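Local coordinates for hemolysin activator protein CdiB (Acinetobacter baumannii ACICU, PDB 6WIL) that probably exports a contact-dependent growth inhibition toxin across the outer membrane, as the transporter of a two-partner secretion system, at residues Ile139-Ile145 with Phe163-Val169; Leu155-Gly160 with Asn244-Asn249. All coordinates share one frame. Numbering follows the deposited sequence.

How the contacts relate
Both contacts involve the second POTRA domain, and their centres lie about 20 Å apart on the same side of the chain's centre. Contact 1 is internal to that domain: strand 132-149 meets the loop between helices 154-160 and 171-181. Contact 2 joins the domain to the barrel, setting helix 154-160 against the turn between barrel strands 232-243 and 251-261. The segments alternate along the chain, 139-145, 155-160, 163-169, 244-249, so helix 154-160 lies in sequence between the two halves of contact 1. Contact 1 thus ties the interhelical loop to the strand within the POTRA fold, while contact 2 seats that fold on the 16-stranded barrel, probably on the periplasmic side, as in Omp85-type transporters.

Contact 1 of 2, residues Ile139-Ile145 with Phe163-Val169; sequences IGRLNKI and FKAGDIV
Leu142 (chi1 t, chi2 p) lays its CD2 obliquely on the ring of Phe163, 3.6 Å from Phe163 CD1, and 3.5 Å from Lys164 O. This is the strand-to-interhelix-loop contact of a POTRA domain: Arg141-Ile145 belongs to strand 132-149, which leads into this domain's two helices, and Phe163-Val169 belongs to the loop joining them. The loop runs antiparallel to the strand, with Arg141 opposite Ile168 (CA-CA 4.2 Å) as a single non-hydrogen-bonded bridge pair. The flanking bonds are Val169 N to Gly140 O at 3.1 Å and Leu142 N to Asp167 O at 2.8 Å. A type II turn from Lys164 to Asp167, closed by Asp167 N to Lys164 O at 3.2 Å, then presents Gly166 N to Leu142 O at 2.7 Å. Gly166 adopts 92/-9, where a CB would jam against the preceding carbonyl, so glycine is required. At Asn143 (-95/-55) the strand departs from extended geometry, and Leu142 and Ile145 both point toward the loop; Ile145 CD1 lies 4.1 Å from Phe163 CE1. Helix 171-181 also touches the Phe163 ring, through Arg173 and Leu174. Val169 CG2 lies 4.1 Å from Leu142 CB, while Ile139 CG2 meets Ile168 CG1 at 3.7 Å. The Arg141 guanidinium has Ile168 CG1 over one face, and its NE makes a weak 3.3 Å hydrogen bond to Gly166 O near its plane.

Contact 2 of 2, residues Leu155-Gly160 with Asn244-Asn249; sequences LQLKTG and NPFHLN
Gln156 extends from helix 154-160 with chi1 near -103°, between wells, which brings its CG to 3.2 Å from His247 O; chi2 t carries it on toward 244-249. Its CA lies 5.3 Å from Leu248 CA. Leu155 (chi1 t, chi2 p) and Leu248 (m, t) meet CD2 to CD2 at 3.7 Å. Although the CA-to-CB bond of Leu248 points away, the end of its side chain returns toward the helix. The opposing loop is the hairpin connection between barrel strands 232-243 and 251-261, so the contact docks the POTRA domain on the barrel. It contains a type I turn from Asn244 to His247, and Asn244, His247 and Asn249 all take left-handed backbone angles (58/47, 52/52, 56/30). Asn249, chi1 m, donates from ND2 to Gln156 O at 3.3 Å with an angle of 155°. Gly160 suits this approach: a CB there would sit 3.0 Å from Asn249 ND2, a clash. Thr159, chi1 p, turns its OG1 back to Leu155 O, a 3.1 Å hydrogen bond.

Contact 1 of 2, residues Ile139-Ile145 with Phe163-Val169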
loop_
_atom_site.group_PDB
_atom_site.type_symbol
_atom_site.label_atom_id
_atom_site.label_comp_id
_atom_site.label_asym_id
_atom_site.label_seq_id
_atom_site.Cartn_x
_atom_site.Cartn_y
_atom_site.Cartn_z
ATOM N N ILE A 139 -17.466 30.245 -2.434
ATOM C CA ILE A 139 -17.161 29.019 -1.705
ATOM C C ILE A 139 -18.276 28.008 -1.964
ATOM O O ILE A 139 -19.414 28.197 -1.525
ATOM C CB ILE A 139 -16.986 29.289 -0.209
ATOM C CG1 ILE A 139 -15.901 30.350 0.003
ATOM C CG2 ILE A 139 -16.647 28.003 0.521
ATOM C CD1 ILE A 139 -15.373 30.414 1.420
ATOM N N GLY A 140 -17.948 26.936 -2.684
ATOM C CA GLY A 140 -18.896 25.871 -2.946
ATOM C C GLY A 140 -18.912 24.841 -1.836
ATOM O O GLY A 140 -17.871 24.264 -1.497
ATOM N N ARG A 141 -20.085 24.598 -1.262
ATOM C CA ARG A 141 -20.219 23.760 -0.083
ATOM C C ARG A 141 -21.095 22.551 -0.384
ATOM O O ARG A 141 -21.728 22.446 -1.439
ATOM C CB ARG A 141 -20.806 24.550 1.092
ATOM C CG ARG A 141 -20.055 25.826 1.410
ATOM C CD ARG A 141 -20.645 26.509 2.628
ATOM N NE ARG A 141 -19.745 26.443 3.772
ATOM C CZ ARG A 141 -18.945 27.434 4.147
ATOM N NH1 ARG A 141 -18.943 28.576 3.470
ATOM N NH2 ARG A 141 -18.154 27.288 5.202
ATOM N N LEU A 142 -21.115 21.628 0.571
ATOM C CA LEU A 142 -21.901 20.409 0.472
ATOM C C LEU A 142 -23.245 20.615 1.152
ATOM O O LEU A 142 -23.295 21.046 2.305
ATOM C CB LEU A 142 -21.152 19.243 1.116
ATOM C CG LEU A 142 -21.799 17.860 1.044
ATOM C CD1 LEU A 142 -21.873 17.381 -0.396
ATOM C CD2 LEU A 142 -21.034 16.869 1.905
ATOM N N ASN A 143 -24.325 20.312 0.442
ATOM C CA ASN A 143 -25.661 20.462 0.997
ATOM C C ASN A 143 -26.207 19.170 1.590
ATOM O O ASN A 143 -26.597 19.152 2.764
ATOM C CB ASN A 143 -26.594 20.990 -0.091
ATOM C CG ASN A 143 -28.039 21.065 0.353
ATOM O OD1 ASN A 143 -28.935 20.670 -0.378
ATOM N ND2 ASN A 143 -28.275 21.605 1.554
ATOM N N LYS A 144 -26.241 18.087 0.811
ATOM C CA LYS A 144 -26.727 16.799 1.290
ATOM C C LYS A 144 -25.878 15.678 0.708
ATOM O O LYS A 144 -25.437 15.745 -0.442
ATOM C CB LYS A 144 -28.198 16.547 0.910
ATOM C CG LYS A 144 -29.144 17.732 1.048
ATOM C CD LYS A 144 -30.563 17.357 0.622
ATOM C CE LYS A 144 -30.645 16.950 -0.849
ATOM N NZ LYS A 144 -32.031 16.543 -1.243
ATOM N N ILE A 145 -25.676 14.636 1.502
ATOM C CA ILE A 145 -25.199 13.359 0.985
ATOM C C ILE A 145 -26.428 12.503 0.713
ATOM O O ILE A 145 -27.227 12.247 1.619
ATOM C CB ILE A 145 -24.234 12.677 1.967
ATOM C CG1 ILE A 145 -22.953 13.503 2.092
ATOM C CG2 ILE A 145 -23.915 11.255 1.512
ATOM C CD1 ILE A 145 -22.454 13.645 3.509
ATOM N N PHE A 163 -15.727 14.248 5.872
ATOM C CA PHE A 163 -16.477 15.481 5.687
ATOM C C PHE A 163 -17.924 15.257 6.106
ATOM O O PHE A 163 -18.367 14.126 6.319
ATOM C CB PHE A 163 -16.410 15.965 4.230
ATOM C CG PHE A 163 -16.903 14.956 3.230
ATOM C CD1 PHE A 163 -18.242 14.904 2.879
ATOM C CD2 PHE A 163 -16.025 14.065 2.634
ATOM C CE1 PHE A 163 -18.700 13.981 1.955
ATOM C CE2 PHE A 163 -16.476 13.137 1.709
ATOM C CZ PHE A 163 -17.816 13.097 1.368
ATOM N N LYS A 164 -18.667 16.356 6.222
ATOM C CA LYS A 164 -20.067 16.308 6.613
ATOM C C LYS A 164 -20.846 17.344 5.817
ATOM O O LYS A 164 -20.278 18.143 5.067
ATOM C CB LYS A 164 -20.247 16.558 8.115
ATOM C CG LYS A 164 -19.976 17.994 8.529
ATOM C CD LYS A 164 -19.933 18.132 10.037
ATOM C CE LYS A 164 -18.932 17.157 10.635
ATOM N NZ LYS A 164 -18.617 17.465 12.058
ATOM N N ALA A 165 -22.164 17.318 5.991
ATOM C CA ALA A 165 -23.022 18.291 5.332
ATOM C C ALA A 165 -22.691 19.697 5.820
ATOM O O ALA A 165 -22.482 19.926 7.015
ATOM C CB ALA A 165 -24.490 17.960 5.597
ATOM N N GLY A 166 -22.622 20.640 4.881
ATOM C CA GLY A 166 -22.258 22.005 5.189
ATOM C C GLY A 166 -20.783 22.329 5.063
ATOM O O GLY A 166 -20.416 23.507 5.151
ATOM N N ASP A 167 -19.924 21.329 4.868
ATOM C CA ASP A 167 -18.503 21.578 4.697
ATOM C C ASP A 167 -18.205 22.066 3.282
ATOM O O ASP A 167 -19.043 22.003 2.378
ATOM C CB ASP A 167 -17.688 20.319 4.993
ATOM C CG ASP A 167 -17.561 20.040 6.476
ATOM O OD1 ASP A 167 -18.183 20.770 7.275
ATOM O OD2 ASP A 167 -16.832 19.093 6.842
ATOM N N ILE A 168 -16.983 22.550 3.096
ATOM C CA ILE A 168 -16.533 22.998 1.784
ATOM C C ILE A 168 -16.114 21.783 0.968
ATOM O O ILE A 168 -15.378 20.917 1.454
ATOM C CB ILE A 168 -15.383 24.008 1.923
ATOM C CG1 ILE A 168 -15.846 25.215 2.743
ATOM C CG2 ILE A 168 -14.887 24.444 0.553
ATOM C CD1 ILE A 168 -14.728 26.142 3.164
ATOM N N VAL A 169 -16.590 21.714 -0.273
ATOM C CA VAL A 169 -16.311 20.570 -1.136
ATOM C C VAL A 169 -14.841 20.574 -1.529
ATOM O O VAL A 169 -14.349 21.529 -2.142
ATOM C CB VAL A 169 -17.210 20.591 -2.377
ATOM C CG1 VAL A 169 -16.761 19.530 -3.368
ATOM C CG2 VAL A 169 -18.661 20.383 -1.983
#

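Contact 2 of 2, residues Leu155-Gly160 with Asn244-Asn249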
loop_
_atom_site.group_PDB
_atom_site.type_symbol
_atom_site.label_atom_id
_atom_site.label_comp_id
_atom_site.label_asym_id
_atom_site.label_seq_id
_atom_site.Cartn_x
_atom_site.Cartn_y
_atom_site.Cartn_z
ATOM N N LEU A 155 -23.566 6.053 11.068
ATOM C CA LEU A 155 -22.230 5.936 11.640
ATOM C C LEU A 155 -21.199 5.618 10.563
ATOM O O LEU A 155 -20.094 6.172 10.567
ATOM C CB LEU A 155 -22.223 4.868 12.733
ATOM C CG LEU A 155 -20.890 4.569 13.422
ATOM C CD1 LEU A 155 -20.321 5.823 14.069
ATOM C CD2 LEU A 155 -21.057 3.458 14.452
ATOM N N GLN A 156 -21.553 4.734 9.625
ATOM C CA GLN A 156 -20.646 4.397 8.530
ATOM C C GLN A 156 -20.250 5.632 7.732
ATOM O O GLN A 156 -19.074 5.807 7.392
ATOM C CB GLN A 156 -21.296 3.363 7.615
ATOM C CG GLN A 156 -20.802 1.942 7.793
ATOM C CD GLN A 156 -21.547 0.972 6.903
ATOM O OE1 GLN A 156 -20.992 0.444 5.938
ATOM N NE2 GLN A 156 -22.818 0.738 7.217
ATOM N N LEU A 157 -21.218 6.496 7.412
ATOM C CA LEU A 157 -20.893 7.719 6.684
ATOM C C LEU A 157 -19.985 8.623 7.502
ATOM O O LEU A 157 -19.022 9.189 6.972
ATOM C CB LEU A 157 -22.168 8.465 6.301
ATOM C CG LEU A 157 -23.026 7.878 5.185
ATOM C CD1 LEU A 157 -24.311 8.678 5.056
ATOM C CD2 LEU A 157 -22.266 7.869 3.872
ATOM N N LYS A 158 -20.271 8.768 8.798
ATOM C CA LYS A 158 -19.475 9.663 9.631
ATOM C C LYS A 158 -18.028 9.191 9.742
ATOM O O LYS A 158 -17.100 10.008 9.709
ATOM C CB LYS A 158 -20.105 9.796 11.018
ATOM C CG LYS A 158 -19.149 10.352 12.062
ATOM C CD LYS A 158 -19.869 10.961 13.250
ATOM C CE LYS A 158 -18.862 11.537 14.239
ATOM N NZ LYS A 158 -19.519 12.218 15.389
ATOM N N THR A 159 -17.810 7.878 9.871
ATOM C CA THR A 159 -16.450 7.375 10.047
ATOM C C THR A 159 -15.727 7.189 8.718
ATOM O O THR A 159 -14.511 7.401 8.645
ATOM C CB THR A 159 -16.461 6.054 10.825
ATOM O OG1 THR A 159 -17.199 5.061 10.099
ATOM C CG2 THR A 159 -17.088 6.247 12.196
ATOM N N GLY A 160 -16.448 6.796 7.665
ATOM C CA GLY A 160 -15.817 6.613 6.370
ATOM C C GLY A 160 -15.533 7.901 5.621
ATOM O O GLY A 160 -14.562 7.972 4.861
ATOM N N ASN A 244 -17.296 -6.017 5.922
ATOM C CA ASN A 244 -18.157 -5.114 6.682
ATOM C C ASN A 244 -18.917 -5.828 7.800
ATOM O O ASN A 244 -20.125 -5.600 7.953
ATOM C CB ASN A 244 -19.145 -4.424 5.735
ATOM C CG ASN A 244 -19.605 -3.069 6.246
ATOM O OD1 ASN A 244 -18.872 -2.374 6.952
ATOM N ND2 ASN A 244 -20.828 -2.684 5.886
ATOM N N PRO A 245 -18.260 -6.659 8.623
ATOM C CA PRO A 245 -19.027 -7.445 9.607
ATOM C C PRO A 245 -19.698 -6.599 10.676
ATOM O O PRO A 245 -20.864 -6.846 11.003
ATOM C CB PRO A 245 -17.969 -8.383 10.204
ATOM C CG PRO A 245 -16.700 -7.629 10.076
ATOM C CD PRO A 245 -16.807 -6.853 8.790
ATOM N N PHE A 246 -19.002 -5.609 11.234
ATOM C CA PHE A 246 -19.578 -4.731 12.244
ATOM C C PHE A 246 -20.131 -3.437 11.653
ATOM O O PHE A 246 -20.360 -2.476 12.395
ATOM C CB PHE A 246 -18.545 -4.419 13.328
ATOM C CG PHE A 246 -18.203 -5.597 14.191
ATOM C CD1 PHE A 246 -19.062 -6.004 15.200
ATOM C CD2 PHE A 246 -17.027 -6.299 13.993
ATOM C CE1 PHE A 246 -18.758 -7.091 15.994
ATOM C CE2 PHE A 246 -16.713 -7.387 14.787
ATOM C CZ PHE A 246 -17.580 -7.783 15.789
ATOM N N HIS A 247 -20.354 -3.401 10.337
ATOM C CA HIS A 247 -20.914 -2.235 9.648
ATOM C C HIS A 247 -20.142 -0.964 9.988
ATOM O O HIS A 247 -20.709 0.055 10.390
ATOM C CB HIS A 247 -22.400 -2.075 9.960
ATOM C CG HIS A 247 -23.258 -3.107 9.303
ATOM N ND1 HIS A 247 -23.276 -4.426 9.706
ATOM C CD2 HIS A 247 -24.112 -3.021 8.255
ATOM C CE1 HIS A 247 -24.110 -5.105 8.940
ATOM N NE2 HIS A 247 -24.630 -4.277 8.051
ATOM N N LEU A 248 -18.825 -1.037 9.822
ATOM C CA LEU A 248 -17.932 0.086 10.078
ATOM C C LEU A 248 -16.971 0.279 8.915
ATOM O O LEU A 248 -15.874 0.816 9.095
ATOM C CB LEU A 248 -17.159 -0.121 11.381
ATOM C CG LEU A 248 -17.954 -0.079 12.685
ATOM C CD1 LEU A 248 -17.091 -0.502 13.864
ATOM C CD2 LEU A 248 -18.515 1.316 12.909
ATOM N N ASN A 249 -17.371 -0.157 7.717
ATOM C CA ASN A 249 -16.473 -0.221 6.564
ATOM C C ASN A 249 -15.240 -1.056 6.892
ATOM O O ASN A 249 -14.152 -0.831 6.356
ATOM C CB ASN A 249 -16.075 1.181 6.078
ATOM C CG ASN A 249 -17.257 2.134 6.012
ATOM O OD1 ASN A 249 -18.146 1.978 5.179
ATOM N ND2 ASN A 249 -17.269 3.128 6.892
#